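Local coordinates for internalin C2 (Listeria monocytogenes serotype 4b str. F2365, PDB 4FHO), which is a leucine-rich-repeat protein of the internalin family, probably displayed at the bacterial surface and involved in adhesion to or invasion of host cells, at residues Ser114-Asp119 with Asn136-Tyr141. Numbering follows the deposited sequence.
Sequences SIKTLD and NLQVLY
The carbonyl oxygen of Leu118 lies at the edge of the Tyr141 ring, near its plane, 3.7 Å from CD1 of the tyrosine, while the carboxylate of Asp119 crosses the ring obliquely, the two planes 35° apart. Asp119 OD1 comes within 3.4 Å of Tyr141 CB. That oxygen is hydrogen-bonded to Thr121 OG1, which helps fix the carboxylate's rotation, and the tyrosine ring also meets that of Tyr161 on the next strand. Polar-tipped Asp119 and Tyr141 suit this partly exposed face, where Thr117 and Val139 stand side by side, OG1 of the threonine 3.8 Å from Val139 CB; both are beta-branched, a shape that extended strands accommodate well. Strands 117-119 and 139-141 are parallel neighbours, successive rungs of the leucine-rich-repeat solenoid. Three bonds form their ladder, Val139 N to Lys116 O (3.1 Å), Leu118 N to Val139 O (2.9 Å) and Tyr141 N to Leu118 O (3.0 Å), all nearly along the C=O axes. Just before strand 117-119, Lys116 O accepts a second bond, from Gln138 N at 2.7 Å, on an in-plane lone pair. On the other face, the repeat leucines fill the interior. Leu118 and Leu140 share both side-chain torsions, CG anti to the backbone N and chi2 54° in each, so they point the same way and CD1 of Leu140 comes to lie by CB, CG and CD2 of Leu118. Leu137 CD1 fits against Leu118 CB (3.5 Å) and Ile115 CG2, purely apolar contacts that suit the buried side of the sheet. Near the start of the segments, Asn136 ND2 donates to Gln113 O, an amide well suited to binding a loop carbonyl.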
loop_
_atom_site.group_PDB
_atom_site.type_symbol
_atom_site.label_atom_id
_atom_site.label_comp_id
_atom_site.label_asym_id
_atom_site.label_seq_id
_atom_site.Cartn_x
_atom_site.Cartn_y
_atom_site.Cartn_z
ATOM N N SER A 114 1.205 -5.436 10.679
ATOM C CA SER A 114 2.240 -6.236 9.989
ATOM C C SER A 114 2.706 -5.727 8.609
ATOM O O SER A 114 3.752 -6.197 8.126
ATOM C CB SER A 114 1.792 -7.703 9.866
ATOM O OG SER A 114 0.575 -7.837 9.148
ATOM N N ILE A 115 1.963 -4.799 7.979
ATOM C CA ILE A 115 2.275 -4.352 6.590
ATOM C C ILE A 115 3.633 -3.633 6.473
ATOM O O ILE A 115 3.894 -2.652 7.186
ATOM C CB ILE A 115 1.161 -3.479 5.962
ATOM C CG1 ILE A 115 -0.124 -4.290 5.785
ATOM C CG2 ILE A 115 1.559 -2.985 4.575
ATOM C CD1 ILE A 115 -1.284 -3.485 5.223
ATOM N N LYS A 116 4.491 -4.158 5.593
ATOM C CA LYS A 116 5.798 -3.562 5.247
ATOM C C LYS A 116 5.773 -2.807 3.906
ATOM O O LYS A 116 6.435 -1.790 3.785
ATOM C CB LYS A 116 6.884 -4.636 5.172
ATOM C CG LYS A 116 7.279 -5.224 6.522
ATOM C CD LYS A 116 8.016 -6.549 6.339
ATOM C CE LYS A 116 9.219 -6.722 7.240
ATOM N NZ LYS A 116 10.023 -7.865 6.729
ATOM N N THR A 117 5.040 -3.317 2.924
ATOM C CA THR A 117 4.942 -2.692 1.582
ATOM C C THR A 117 3.469 -2.464 1.270
ATOM O O THR A 117 2.673 -3.414 1.311
ATOM C CB THR A 117 5.608 -3.581 0.515
ATOM O OG1 THR A 117 7.009 -3.717 0.806
ATOM C CG2 THR A 117 5.414 -3.037 -0.941
ATOM N N LEU A 118 3.112 -1.209 0.985
ATOM C CA LEU A 118 1.735 -0.821 0.711
ATOM C C LEU A 118 1.663 0.030 -0.550
ATOM O O LEU A 118 2.331 1.056 -0.626
ATOM C CB LEU A 118 1.175 -0.041 1.904
ATOM C CG LEU A 118 -0.256 0.468 1.833
ATOM C CD1 LEU A 118 -1.180 -0.693 1.511
ATOM C CD2 LEU A 118 -0.657 1.113 3.160
ATOM N N ASP A 119 0.887 -0.408 -1.533
ATOM C CA ASP A 119 0.692 0.351 -2.782
ATOM C C ASP A 119 -0.754 0.821 -2.900
ATOM O O ASP A 119 -1.657 0.020 -3.177
ATOM C CB ASP A 119 1.105 -0.473 -3.994
ATOM C CG ASP A 119 1.133 0.332 -5.298
ATOM O OD1 ASP A 119 0.666 1.493 -5.378
ATOM O OD2 ASP A 119 1.635 -0.225 -6.279
ATOM N N ASN A 136 5.429 -0.664 10.953
ATOM C CA ASN A 136 6.388 -1.487 10.187
ATOM C C ASN A 136 6.525 -1.142 8.698
ATOM O O ASN A 136 7.287 -1.801 8.005
ATOM C CB ASN A 136 6.072 -2.981 10.380
ATOM C CG ASN A 136 6.301 -3.438 11.810
ATOM O OD1 ASN A 136 7.365 -3.224 12.378
ATOM N ND2 ASN A 136 5.295 -4.068 12.393
ATOM N N LEU A 137 5.841 -0.097 8.227
ATOM C CA LEU A 137 5.815 0.243 6.792
ATOM C C LEU A 137 7.219 0.717 6.349
ATOM O O LEU A 137 7.847 1.569 7.005
ATOM C CB LEU A 137 4.727 1.290 6.514
ATOM C CG LEU A 137 3.965 1.547 5.216
ATOM C CD1 LEU A 137 3.517 0.278 4.496
ATOM C CD2 LEU A 137 2.767 2.418 5.589
ATOM N N GLN A 138 7.725 0.076 5.296
ATOM C CA GLN A 138 9.035 0.352 4.693
ATOM C C GLN A 138 8.914 1.006 3.311
ATOM O O GLN A 138 9.718 1.872 2.983
ATOM C CB GLN A 138 9.848 -0.949 4.567
ATOM C CG GLN A 138 10.277 -1.541 5.897
ATOM C CD GLN A 138 11.107 -2.813 5.776
ATOM O OE1 GLN A 138 11.186 -3.431 4.726
ATOM N NE2 GLN A 138 11.732 -3.202 6.871
ATOM N N VAL A 139 7.933 0.561 2.519
ATOM C CA VAL A 139 7.681 1.010 1.150
ATOM C C VAL A 139 6.212 1.460 1.061
ATOM O O VAL A 139 5.283 0.673 1.327
ATOM C CB VAL A 139 8.012 -0.123 0.150
ATOM C CG1 VAL A 139 7.777 0.305 -1.306
ATOM C CG2 VAL A 139 9.469 -0.569 0.323
ATOM N N LEU A 140 6.007 2.726 0.702
ATOM C CA LEU A 140 4.678 3.290 0.581
ATOM C C LEU A 140 4.527 4.032 -0.735
ATOM O O LEU A 140 5.291 4.953 -0.998
ATOM C CB LEU A 140 4.392 4.210 1.772
ATOM C CG LEU A 140 2.991 4.833 1.835
ATOM C CD1 LEU A 140 1.860 3.790 1.755
ATOM C CD2 LEU A 140 2.844 5.688 3.093
ATOM N N TYR A 141 3.555 3.616 -1.554
ATOM C CA TYR A 141 3.174 4.352 -2.765
ATOM C C TYR A 141 1.825 5.033 -2.556
ATOM O O TYR A 141 0.811 4.362 -2.384
ATOM C CB TYR A 141 3.086 3.438 -3.989
ATOM C CG TYR A 141 4.272 2.548 -4.275
ATOM C CD1 TYR A 141 4.406 1.300 -3.653
ATOM C CD2 TYR A 141 5.243 2.914 -5.225
ATOM C CE1 TYR A 141 5.495 0.454 -3.941
ATOM C CE2 TYR A 141 6.338 2.082 -5.508
ATOM C CZ TYR A 141 6.453 0.854 -4.870
ATOM O OH TYR A 141 7.509 0.024 -5.145
#